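Putative modulator of DNA gyrase (Bacteroides thetaiotaomicron, PDB 1VPB) is probably a metallopeptidase of the U62 family, built from the successive domains found in PmbA and TldD proteins. Local coordinates at residues K246-V251 against A366-G371; S422-G427 against V442-D447; L373-N378 against G392-L397. One frame throughout, in Å; residues are numbered along the deposited sequence.

Interaction 1: K246-V251 against A366-G371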
ATOM      1  N   LYS A 246     -28.860  18.340  13.160  1.00 35.80           N
ATOM      2  CA  LYS A 246     -28.970  16.971  13.703  1.00 33.11           C
ATOM      3  C   LYS A 246     -29.876  16.151  12.819  1.00 31.03           C
ATOM      4  O   LYS A 246     -30.942  16.642  12.432  1.00 34.03           O
ATOM      5  CB  LYS A 246     -29.653  16.997  15.067  1.00 35.74           C
ATOM      6  CG  LYS A 246     -28.926  17.768  16.154  1.00 42.25           C
ATOM      7  CD  LYS A 246     -27.752  17.025  16.644  1.00 41.63           C
ATOM      8  CE  LYS A 246     -27.009  17.814  17.704  1.00 46.80           C
ATOM      9  NZ  LYS A 246     -26.006  16.969  18.309  1.00 52.75           N
ATOM     10  N   TYR A 247     -29.509  14.896  12.597  1.00 34.36           N
ATOM     11  CA  TYR A 247     -30.381  13.946  11.906  1.00 34.39           C
ATOM     12  C   TYR A 247     -30.242  12.602  12.581  1.00 32.59           C
ATOM     13  O   TYR A 247     -29.208  12.298  13.149  1.00 32.59           O
ATOM     14  CB  TYR A 247     -29.937  13.750  10.457  1.00 35.83           C
ATOM     15  CG  TYR A 247     -30.124  14.941   9.529  1.00 31.18           C
ATOM     16  CD1 TYR A 247     -29.158  15.943   9.437  1.00 35.37           C
ATOM     17  CD2 TYR A 247     -31.241  15.026   8.701  1.00 36.46           C
ATOM     18  CE1 TYR A 247     -29.325  17.026   8.549  1.00 37.54           C
ATOM     19  CE2 TYR A 247     -31.403  16.083   7.830  1.00 35.59           C
ATOM     20  CZ  TYR A 247     -30.445  17.077   7.751  1.00 40.46           C
ATOM     21  OH  TYR A 247     -30.626  18.136   6.873  1.00 39.20           O
ATOM     22  N   THR A 248     -31.254  11.760  12.437  1.00 32.98           N
ATOM     23  CA  THR A 248     -31.087  10.329  12.693  1.00 31.89           C
ATOM     24  C   THR A 248     -30.178   9.744  11.601  1.00 33.55           C
ATOM     25  O   THR A 248     -30.444   9.951  10.414  1.00 36.20           O
ATOM     26  CB  THR A 248     -32.417   9.622  12.597  1.00 32.95           C
ATOM     27  OG1 THR A 248     -33.347  10.187  13.541  1.00 36.80           O
ATOM     28  CG2 THR A 248     -32.291   8.137  12.955  1.00 33.54           C
ATOM     29  N   MET A 249     -29.131   9.031  11.986  1.00 30.75           N
ATOM     30  CA  MET A 249     -28.244   8.415  11.005  1.00 31.30           C
ATOM     31  C   MET A 249     -28.516   6.922  10.889  1.00 32.45           C
ATOM     32  O   MET A 249     -28.451   6.197  11.871  1.00 33.09           O
ATOM     33  CB  MET A 249     -26.775   8.649  11.366  1.00 31.24           C
ATOM     34  CG  MET A 249     -25.832   8.044  10.342  1.00 33.28           C
ATOM     35  SD  MET A 249     -24.088   8.395  10.503  1.00 33.42           S
ATOM     36  CE  MET A 249     -23.710   7.783  12.117  1.00 38.68           C
ATOM     37  N   VAL A 250     -28.832   6.478   9.669  1.00 32.31           N
ATOM     38  CA  VAL A 250     -28.942   5.052   9.378  1.00 32.46           C
ATOM     39  C   VAL A 250     -27.702   4.645   8.545  1.00 32.80           C
ATOM     40  O   VAL A 250     -27.302   5.358   7.628  1.00 34.09           O
ATOM     41  CB  VAL A 250     -30.253   4.698   8.632  1.00 33.63           C
ATOM     42  CG1 VAL A 250     -30.360   3.176   8.447  1.00 35.91           C
ATOM     43  CG2 VAL A 250     -31.465   5.219   9.406  1.00 34.45           C
ATOM     44  N   VAL A 251     -27.091   3.523   8.894  1.00 34.77           N
ATOM     45  CA  VAL A 251     -25.924   3.012   8.164  1.00 33.39           C
ATOM     46  C   VAL A 251     -26.144   1.576   7.715  1.00 35.93           C
ATOM     47  O   VAL A 251     -26.576   0.734   8.490  1.00 33.68           O
ATOM     48  CB  VAL A 251     -24.651   3.085   9.011  1.00 34.02           C
ATOM     49  CG1 VAL A 251     -23.408   2.818   8.125  1.00 36.71           C
ATOM     50  CG2 VAL A 251     -24.548   4.422   9.716  1.00 41.46           C
ATOM     51  N   ALA A 366     -37.876   2.744   7.305  1.00 40.73           N
ATOM     52  CA  ALA A 366     -39.317   3.008   7.354  1.00 41.93           C
ATOM     53  C   ALA A 366     -39.740   3.664   8.674  1.00 42.67           C
ATOM     54  O   ALA A 366     -40.762   4.370   8.731  1.00 45.06           O
ATOM     55  CB  ALA A 366     -40.071   1.726   7.140  1.00 40.39           C
ATOM     56  N   GLY A 367     -38.961   3.445   9.732  1.00 41.94           N
ATOM     57  CA  GLY A 367     -39.270   4.008  11.054  1.00 43.34           C
ATOM     58  C   GLY A 367     -38.660   5.361  11.376  1.00 41.85           C
ATOM     59  O   GLY A 367     -38.848   5.875  12.481  1.00 42.20           O
ATOM     60  N   VAL A 368     -37.950   5.963  10.420  1.00 40.30           N
ATOM     61  CA  VAL A 368     -37.226   7.217  10.677  1.00 41.13           C
ATOM     62  C   VAL A 368     -37.931   8.421  10.064  1.00 41.10           C
ATOM     63  O   VAL A 368     -38.195   8.463   8.870  1.00 41.80           O
ATOM     64  CB  VAL A 368     -35.784   7.132  10.154  1.00 39.66           C
ATOM     65  CG1 VAL A 368     -35.086   8.474  10.295  1.00 42.17           C
ATOM     66  CG2 VAL A 368     -35.023   6.026  10.904  1.00 40.18           C
ATOM     67  N   GLU A 369     -38.209   9.418  10.894  1.00 43.55           N
ATOM     68  CA  GLU A 369     -38.957  10.613  10.465  1.00 44.60           C
ATOM     69  C   GLU A 369     -38.038  11.627   9.776  1.00 41.99           C
ATOM     70  O   GLU A 369     -38.418  12.211   8.781  1.00 37.07           O
ATOM     71  CB  GLU A 369     -39.648  11.257  11.675  1.00 45.33           C
ATOM     72  CG  GLU A 369     -40.636  12.378  11.362  1.00 51.58           C
ATOM     73  CD  GLU A 369     -41.174  13.023  12.634  1.00 51.57           C
ATOM     74  OE1 GLU A 369     -40.660  12.715  13.736  1.00 64.71           O
ATOM     75  OE2 GLU A 369     -42.108  13.848  12.536  1.00 68.04           O
ATOM     76  N   LYS A 370     -36.845  11.857  10.320  1.00 39.75           N
ATOM     77  CA  LYS A 370     -35.902  12.774   9.684  1.00 39.96           C
ATOM     78  C   LYS A 370     -34.507  12.261   9.860  1.00 35.30           C
ATOM     79  O   LYS A 370     -33.961  12.265  10.968  1.00 35.18           O
ATOM     80  CB  LYS A 370     -35.995  14.170  10.279  1.00 40.45           C
ATOM     81  CG  LYS A 370     -34.991  15.186   9.729  1.00 42.53           C
ATOM     82  CD  LYS A 370     -35.259  16.599  10.297  1.00 44.60           C
ATOM     83  CE  LYS A 370     -34.102  17.546   9.994  1.00 52.24           C
ATOM     84  NZ  LYS A 370     -34.317  18.900  10.570  1.00 63.58           N
ATOM     85  N   GLY A 371     -33.923  11.775   8.773  1.00 33.99           N
ATOM     86  CA  GLY A 371     -32.640  11.147   8.896  1.00 32.15           C
ATOM     87  C   GLY A 371     -31.877  11.210   7.610  1.00 32.66           C
ATOM     88  O   GLY A 371     -32.341  11.788   6.626  1.00 33.80           O
TER
HETATM   89  O   HOH W   1     -31.650  19.117  10.793  1.00 52.58           O
HETATM   90  O   HOH W   2     -36.044  10.797  12.911  1.00 39.09           O
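Lys370 lies fully extended across Tyr247, its CG anti to the backbone N (chi1 177°). The two side chains cross obliquely, and the methylenes of the lysine do the touching: CE approaches CE2 of the tyrosine to 3.8 Å, while CG rests near CD2. The ammonium group is more remote, NZ standing 5.3 Å from the ring centroid of Tyr247, at most a weak cation-pi attraction. NZ instead donates to a water, 2.7 Å from its oxygen, which in turn donates to Lys246 O and sits over one face of the Tyr247 ring. At the far end of that ring the hydroxyl is hydrogen-bonded to Gln243 O. An alanine in place of Tyr247 would remove the ring and, with the hydroxyl, the bond to Gln243 O, and would probably leave the Lys370 methylenes poorly packed.

Next along the strand, Thr248 pairs with Gly371 in a parallel beta bridge. Its N-H points to Lys370 O at 3.1 Å, nearly straight (158°) and on a lone pair in the carbonyl plane. The threonine CB and CG2 meet Val368 tip to tip, with CB 3.7 Å from Val368 CG1, and Val250 adds CG2 beside Val368 CG2. Thr248 OG1 accepts from a second water, bound also by Lys370 N, and is hydrogen-bonded to Glu444 OE1. Gly371 CA comes within 2.9 Å of Thr248 O, where a CB would collide. The start of this parallel pairing thus combines one direct backbone bond, two bridging waters and apolar contacts from Val368 and the Lys370 methylenes.

Interaction 2: S422-G427 against V442-D447; sequences SLVATG and VFEGVD
The CD1 methyl of Leu423 settles over one face of the Phe443 ring where residues 422-427 meet residues 442-447. Leu423 and Phe443 form a non-hydrogen-bonded antiparallel pair with their side chains on the same face of the sheet. CG of Leu423 is anti to its backbone N (chi1 -177°), and chi2 of 71° then carries CD1 over the ring. That methyl lies 4.0 Å from the Phe443 ring centroid in a CH-pi contact, 20° off the normal and displaced toward the rim. Ser422 OG, hydrogen-bonded to Leu419 O, comes to the edge of the same ring, and Trp420 packs against Phe443 edge-to-face.

Across the sheet the bumps are smaller. Val442 spreads its two methyls between two neighbours: CG1 meets Val424 CG2 at 3.5 Å, and CG2 faces the methyl of Ala425. Val424 and Ala425 both stand opposite Val442, which defines a classic beta bulge in this corner of the metallopeptidase C-terminal region. The extra residue shifts the register by one, and Val442 O serves both amides, taking a bond of 2.8 Å from Val424 N and a weak one from Ala425 N. Val442 N returns a bond of 3.0 Å to Ala425 O.

The other methyl of Val424, CG1, lies 3.4 Å from Glu444 CG, the two side chains crossing at about a right angle. The glutamate chain is bent at chi2, its carboxylate engaged with Thr248. Glu444 N donates to Ser422 O from above the carbonyl plane, at the corner the chain turns through Glu444 and Gly445. A water donates both to Ser422 OG and to Gly445 O, spanning the step between the segments.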
ATOM      1  N   SER A 422     -25.451   6.732  21.396  1.00 32.12           N
ATOM      2  CA  SER A 422     -26.732   7.131  20.777  1.00 32.17           C
ATOM      3  C   SER A 422     -27.323   6.093  19.773  1.00 33.70           C
ATOM      4  O   SER A 422     -28.342   6.350  19.149  1.00 33.45           O
ATOM      5  CB  SER A 422     -26.578   8.500  20.100  1.00 33.46           C
ATOM      6  OG  SER A 422     -25.789   8.369  18.964  1.00 34.66           O
ATOM      7  N   LEU A 423     -26.709   4.911  19.706  1.00 33.20           N
ATOM      8  CA  LEU A 423     -27.234   3.753  18.957  1.00 33.70           C
ATOM      9  C   LEU A 423     -28.597   3.359  19.527  1.00 34.56           C
ATOM     10  O   LEU A 423     -28.673   3.001  20.713  1.00 33.34           O
ATOM     11  CB  LEU A 423     -26.269   2.582  19.084  1.00 35.73           C
ATOM     12  CG  LEU A 423     -26.616   1.306  18.323  1.00 33.46           C
ATOM     13  CD1 LEU A 423     -26.429   1.526  16.824  1.00 33.20           C
ATOM     14  CD2 LEU A 423     -25.733   0.176  18.791  1.00 35.61           C
ATOM     15  N   VAL A 424     -29.642   3.428  18.689  1.00 33.17           N
ATOM     16  CA  VAL A 424     -30.999   3.083  19.125  1.00 33.25           C
ATOM     17  C   VAL A 424     -31.523   1.786  18.571  1.00 35.59           C
ATOM     18  O   VAL A 424     -32.479   1.259  19.133  1.00 33.06           O
ATOM     19  CB  VAL A 424     -32.023   4.178  18.812  1.00 34.45           C
ATOM     20  CG1 VAL A 424     -31.716   5.388  19.670  1.00 35.84           C
ATOM     21  CG2 VAL A 424     -32.044   4.508  17.342  1.00 32.44           C
ATOM     22  N   ALA A 425     -30.934   1.288  17.484  1.00 34.73           N
ATOM     23  CA  ALA A 425     -31.360   0.012  16.914  1.00 34.48           C
ATOM     24  C   ALA A 425     -30.268  -0.633  16.116  1.00 35.52           C
ATOM     25  O   ALA A 425     -29.423   0.076  15.543  1.00 33.76           O
ATOM     26  CB  ALA A 425     -32.547   0.235  16.007  1.00 36.67           C
ATOM     27  N   THR A 426     -30.346  -1.975  16.025  1.00 32.19           N
ATOM     28  CA  THR A 426     -29.513  -2.723  15.101  1.00 34.78           C
ATOM     29  C   THR A 426     -30.403  -3.625  14.246  1.00 34.42           C
ATOM     30  O   THR A 426     -31.477  -4.081  14.686  1.00 34.61           O
ATOM     31  CB  THR A 426     -28.453  -3.567  15.801  1.00 35.08           C
ATOM     32  OG1 THR A 426     -29.040  -4.656  16.532  1.00 31.54           O
ATOM     33  CG2 THR A 426     -27.641  -2.742  16.852  1.00 34.43           C
ATOM     34  N   GLY A 427     -29.940  -3.882  13.045  1.00 33.62           N
ATOM     35  CA  GLY A 427     -30.710  -4.698  12.070  1.00 31.99           C
ATOM     36  C   GLY A 427     -30.492  -6.172  12.294  1.00 33.24           C
ATOM     37  O   GLY A 427     -29.760  -6.582  13.200  1.00 33.02           O
ATOM     38  N   VAL A 442     -28.783   2.275  13.560  1.00 32.97           N
ATOM     39  CA  VAL A 442     -29.487   3.518  13.652  1.00 31.47           C
ATOM     40  C   VAL A 442     -29.015   4.271  14.888  1.00 32.67           C
ATOM     41  O   VAL A 442     -29.012   3.732  15.992  1.00 32.47           O
ATOM     42  CB  VAL A 442     -31.019   3.329  13.802  1.00 30.54           C
ATOM     43  CG1 VAL A 442     -31.687   4.660  13.817  1.00 36.20           C
ATOM     44  CG2 VAL A 442     -31.592   2.439  12.653  1.00 33.18           C
ATOM     45  N   PHE A 443     -28.599   5.508  14.667  1.00 31.48           N
ATOM     46  CA  PHE A 443     -28.120   6.383  15.726  1.00 33.00           C
ATOM     47  C   PHE A 443     -28.984   7.626  15.754  1.00 34.66           C
ATOM     48  O   PHE A 443     -29.333   8.171  14.700  1.00 34.41           O
ATOM     49  CB  PHE A 443     -26.690   6.835  15.422  1.00 35.13           C
ATOM     50  CG  PHE A 443     -25.693   5.757  15.319  1.00 31.39           C
ATOM     51  CD1 PHE A 443     -24.953   5.346  16.450  1.00 30.79           C
ATOM     52  CD2 PHE A 443     -25.383   5.153  14.088  1.00 33.50           C
ATOM     53  CE1 PHE A 443     -23.967   4.384  16.350  1.00 33.16           C
ATOM     54  CE2 PHE A 443     -24.384   4.171  14.011  1.00 33.03           C
ATOM     55  CZ  PHE A 443     -23.684   3.783  15.146  1.00 33.97           C
ATOM     56  N   GLU A 444     -29.332   8.123  16.945  1.00 33.51           N
ATOM     57  CA  GLU A 444     -30.092   9.352  17.017  1.00 34.20           C
ATOM     58  C   GLU A 444     -29.226  10.568  17.292  1.00 34.67           C
ATOM     59  O   GLU A 444     -28.254  10.490  18.030  1.00 30.35           O
ATOM     60  CB  GLU A 444     -31.135   9.259  18.138  1.00 38.03           C
ATOM     61  CG  GLU A 444     -32.271   8.286  17.896  1.00 42.88           C
ATOM     62  CD  GLU A 444     -33.198   8.687  16.770  1.00 57.06           C
ATOM     63  OE1 GLU A 444     -33.113   9.856  16.309  1.00 55.96           O
ATOM     64  OE2 GLU A 444     -34.019   7.816  16.345  1.00 57.75           O
ATOM     65  N   GLY A 445     -29.639  11.703  16.732  1.00 33.64           N
ATOM     66  CA  GLY A 445     -29.076  13.010  17.087  1.00 32.93           C
ATOM     67  C   GLY A 445     -27.625  13.152  16.667  1.00 34.63           C
ATOM     68  O   GLY A 445     -26.764  13.489  17.475  1.00 34.34           O
ATOM     69  N   VAL A 446     -27.369  12.865  15.394  1.00 35.26           N
ATOM     70  CA  VAL A 446     -26.014  12.889  14.842  1.00 33.78           C
ATOM     71  C   VAL A 446     -25.871  14.175  14.008  1.00 34.66           C
ATOM     72  O   VAL A 446     -26.785  14.551  13.275  1.00 35.44           O
ATOM     73  CB  VAL A 446     -25.747  11.658  13.969  1.00 35.24           C
ATOM     74  CG1 VAL A 446     -24.370  11.728  13.295  1.00 36.50           C
ATOM     75  CG2 VAL A 446     -25.842  10.378  14.814  1.00 34.45           C
ATOM     76  N   ASP A 447     -24.711  14.825  14.140  1.00 34.91           N
ATOM     77  CA  ASP A 447     -24.391  16.066  13.449  1.00 36.67           C
ATOM     78  C   ASP A 447     -23.864  15.849  12.045  1.00 35.15           C
ATOM     79  O   ASP A 447     -22.885  15.108  11.836  1.00 38.86           O
ATOM     80  CB  ASP A 447     -23.372  16.869  14.267  1.00 37.15           C
ATOM     81  CG  ASP A 447     -24.023  17.682  15.321  1.00 44.98           C
ATOM     82  OD1 ASP A 447     -24.808  18.596  14.952  1.00 55.26           O
ATOM     83  OD2 ASP A 447     -23.807  17.486  16.523  1.00 56.43           O
TER
HETATM   84  O   HOH W   3     -25.196  11.165  18.663  1.00 27.68           O

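Interaction 3: L373-N378 against G392-L397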
ATOM      1  N   LEU A 373     -29.562   8.279   5.405  1.00 36.72           N
ATOM      2  CA  LEU A 373     -29.033   6.950   5.237  1.00 36.65           C
ATOM      3  C   LEU A 373     -27.642   7.125   4.648  1.00 35.18           C
ATOM      4  O   LEU A 373     -27.488   7.759   3.611  1.00 36.85           O
ATOM      5  CB  LEU A 373     -29.912   6.150   4.276  1.00 37.30           C
ATOM      6  CG  LEU A 373     -29.251   4.846   3.797  1.00 37.09           C
ATOM      7  CD1 LEU A 373     -29.015   3.837   4.908  1.00 36.00           C
ATOM      8  CD2 LEU A 373     -30.083   4.246   2.667  1.00 40.48           C
ATOM      9  N   VAL A 374     -26.640   6.568   5.312  1.00 35.64           N
ATOM     10  CA  VAL A 374     -25.260   6.581   4.827  1.00 36.17           C
ATOM     11  C   VAL A 374     -24.929   5.317   4.040  1.00 38.01           C
ATOM     12  O   VAL A 374     -24.939   4.197   4.565  1.00 36.28           O
ATOM     13  CB  VAL A 374     -24.275   6.765   6.006  1.00 37.39           C
ATOM     14  CG1 VAL A 374     -22.810   6.635   5.530  1.00 40.35           C
ATOM     15  CG2 VAL A 374     -24.530   8.125   6.632  1.00 35.48           C
ATOM     16  N   THR A 375     -24.659   5.497   2.750  1.00 40.41           N
ATOM     17  CA  THR A 375     -24.317   4.363   1.900  1.00 40.52           C
ATOM     18  C   THR A 375     -22.851   4.345   1.540  1.00 41.98           C
ATOM     19  O   THR A 375     -22.400   3.473   0.768  1.00 38.76           O
ATOM     20  CB  THR A 375     -25.155   4.397   0.604  1.00 40.48           C
ATOM     21  OG1 THR A 375     -24.939   5.626  -0.116  1.00 36.44           O
ATOM     22  CG2 THR A 375     -26.621   4.369   0.926  1.00 42.07           C
ATOM     23  N   GLY A 376     -22.107   5.306   2.058  1.00 39.82           N
ATOM     24  CA  GLY A 376     -20.682   5.309   1.805  1.00 40.35           C
ATOM     25  C   GLY A 376     -19.978   6.427   2.525  1.00 42.01           C
ATOM     26  O   GLY A 376     -20.586   7.439   2.865  1.00 39.20           O
ATOM     27  N   PHE A 377     -18.694   6.222   2.770  1.00 45.13           N
ATOM     28  CA  PHE A 377     -17.861   7.181   3.491  1.00 48.44           C
ATOM     29  C   PHE A 377     -16.781   7.684   2.559  1.00 54.20           C
ATOM     30  O   PHE A 377     -16.169   6.872   1.868  1.00 56.43           O
ATOM     31  CB  PHE A 377     -17.207   6.496   4.694  1.00 47.43           C
ATOM     32  CG  PHE A 377     -18.128   6.269   5.821  1.00 42.88           C
ATOM     33  CD1 PHE A 377     -18.486   7.338   6.646  1.00 40.22           C
ATOM     34  CD2 PHE A 377     -18.638   5.011   6.089  1.00 46.38           C
ATOM     35  CE1 PHE A 377     -19.350   7.156   7.677  1.00 43.04           C
ATOM     36  CE2 PHE A 377     -19.500   4.820   7.135  1.00 47.67           C
ATOM     37  CZ  PHE A 377     -19.856   5.883   7.940  1.00 47.52           C
ATOM     38  N   ASN A 378     -16.544   8.993   2.561  1.00 54.99           N
ATOM     39  CA  ASN A 378     -15.590   9.651   1.658  1.00 60.03           C
ATOM     40  C   ASN A 378     -14.568  10.499   2.410  1.00 59.31           C
ATOM     41  O   ASN A 378     -14.702  11.726   2.486  1.00 60.96           O
ATOM     42  CB  ASN A 378     -16.311  10.573   0.670  1.00 59.93           C
ATOM     43  CG  ASN A 378     -17.500   9.910   0.000  1.00 71.87           C
ATOM     44  OD1 ASN A 378     -17.531   8.684  -0.169  1.00 86.35           O
ATOM     45  ND2 ASN A 378     -18.494  10.719  -0.386  1.00 80.64           N
ATOM     46  N   GLY A 392     -16.541  12.057   5.625  1.00 39.45           N
ATOM     47  CA  GLY A 392     -17.388  12.423   4.513  1.00 40.05           C
ATOM     48  C   GLY A 392     -18.400  11.324   4.280  1.00 36.27           C
ATOM     49  O   GLY A 392     -18.066  10.144   4.351  1.00 41.09           O
ATOM     50  N   ILE A 393     -19.626  11.724   3.969  1.00 39.10           N
ATOM     51  CA  ILE A 393     -20.691  10.778   3.691  1.00 39.15           C
ATOM     52  C   ILE A 393     -21.444  11.079   2.381  1.00 37.84           C
ATOM     53  O   ILE A 393     -21.484  12.194   1.877  1.00 39.87           O
ATOM     54  CB  ILE A 393     -21.691  10.700   4.888  1.00 36.84           C
ATOM     55  CG1 ILE A 393     -22.460  12.012   5.061  1.00 39.88           C
ATOM     56  CG2 ILE A 393     -20.944  10.289   6.162  1.00 41.78           C
ATOM     57  CD1 ILE A 393     -23.879  12.006   4.412  1.00 40.46           C
ATOM     58  N   GLU A 394     -22.023  10.017   1.860  1.00 38.27           N
ATOM     59  CA  GLU A 394     -23.029  10.089   0.849  1.00 38.89           C
ATOM     60  C   GLU A 394     -24.154   9.094   1.160  1.00 36.04           C
ATOM     61  O   GLU A 394     -23.975   8.146   1.940  1.00 38.71           O
ATOM     62  CB  GLU A 394     -22.382   9.795  -0.505  1.00 39.15           C
ATOM     63  CG  GLU A 394     -21.915   8.365  -0.714  1.00 43.31           C
ATOM     64  CD  GLU A 394     -21.445   8.144  -2.150  1.00 46.15           C
ATOM     65  OE1 GLU A 394     -22.293   7.943  -3.060  1.00 51.98           O
ATOM     66  OE2 GLU A 394     -20.225   8.190  -2.357  1.00 58.79           O
ATOM     67  N   GLY A 395     -25.294   9.288   0.514  1.00 36.29           N
ATOM     68  CA  GLY A 395     -26.452   8.446   0.749  1.00 37.33           C
ATOM     69  C   GLY A 395     -27.756   9.101   0.330  1.00 38.32           C
ATOM     70  O   GLY A 395     -27.895   9.622  -0.785  1.00 38.76           O
ATOM     71  N   PHE A 396     -28.732   9.052   1.230  1.00 40.05           N
ATOM     72  CA  PHE A 396     -30.039   9.602   0.974  1.00 40.27           C
ATOM     73  C   PHE A 396     -30.618  10.270   2.194  1.00 39.97           C
ATOM     74  O   PHE A 396     -30.444   9.795   3.327  1.00 37.18           O
ATOM     75  CB  PHE A 396     -30.993   8.497   0.551  1.00 40.83           C
ATOM     76  CG  PHE A 396     -30.771   8.044  -0.837  1.00 43.33           C
ATOM     77  CD1 PHE A 396     -29.864   7.037  -1.099  1.00 45.40           C
ATOM     78  CD2 PHE A 396     -31.442   8.668  -1.893  1.00 40.04           C
ATOM     79  CE1 PHE A 396     -29.624   6.625  -2.396  1.00 47.55           C
ATOM     80  CE2 PHE A 396     -31.215   8.253  -3.187  1.00 47.46           C
ATOM     81  CZ  PHE A 396     -30.292   7.219  -3.426  1.00 44.04           C
ATOM     82  N   LEU A 397     -31.343  11.347   1.943  1.00 37.72           N
ATOM     83  CA  LEU A 397     -32.210  11.916   2.954  1.00 38.89           C
ATOM     84  C   LEU A 397     -33.354  10.927   3.213  1.00 38.77           C
ATOM     85  O   LEU A 397     -33.820  10.243   2.287  1.00 38.47           O
ATOM     86  CB  LEU A 397     -32.722  13.267   2.466  1.00 37.64           C
ATOM     87  CG  LEU A 397     -33.492  14.191   3.384  1.00 44.20           C
ATOM     88  CD1 LEU A 397     -32.679  14.465   4.651  1.00 42.65           C
ATOM     89  CD2 LEU A 397     -33.838  15.493   2.638  1.00 42.30           C
TER
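Two glycines, Gly395 and Gly392, let the backbones of residues 373-378 and 392-397 approach where a CB would collide. Gly395 CA sits 3.1 Å from Leu373 O in a CA-H...O contact, and its backbone angles alone call for glycine. At the other end, a CB on Gly392 would strike Asn378 O; here Asn378 N donates to Gly392 O at 2.6 Å, the shortest hydrogen bond of the contact, from well above the carbonyl plane. Leu373 and Phe396 exchange two backbone bonds, the shorter being Leu373 N to Phe396 O at 2.7 Å, nearly along the C=O axis. A classic beta bulge follows at Thr375 and Gly376.

The face carrying Phe377 and Ile393 is apolar. Ile393 CG2 reaches Phe377 CE1 at 3.8 Å, and Val374 CG1 lies over one face of that ring, which also has a cation-pi partner in Arg258. The loose, polar part is the exposed Asn378 end, where this side chain crosses Glu394 at about a right angle. The glutamate finds its main partner elsewhere, OE1 bonding Gln239 NE2. Because the bulge sets Thr375 and Gly376 both opposite Glu394, its O takes one good bond, from Thr375 N at 2.9 Å, and weak ones from Gly376 N and Thr375 OG1, whereas Ile393 O is buried with no partner in the model.

In the fold
Along the chain from the N terminus, strand 245-251 comes first; interaction 1 closes a loop of 114 residues by pairing it in parallel with strand 370-378. The latter strand then runs straight into interaction 3, which closes a short loop with strand 388-399 antiparallel. Interaction 2 opens and closes last, joining 423-426 to 441-443. The three closures follow in series, none nested or crossing. Interaction 1 is the hub of one mixed sheet: Val250 O binds Val374 N toward interaction 3, and Tyr247 N binds Val446 O toward interaction 2. Interactions 2 and 3 do not touch, their centres about 15 Å apart.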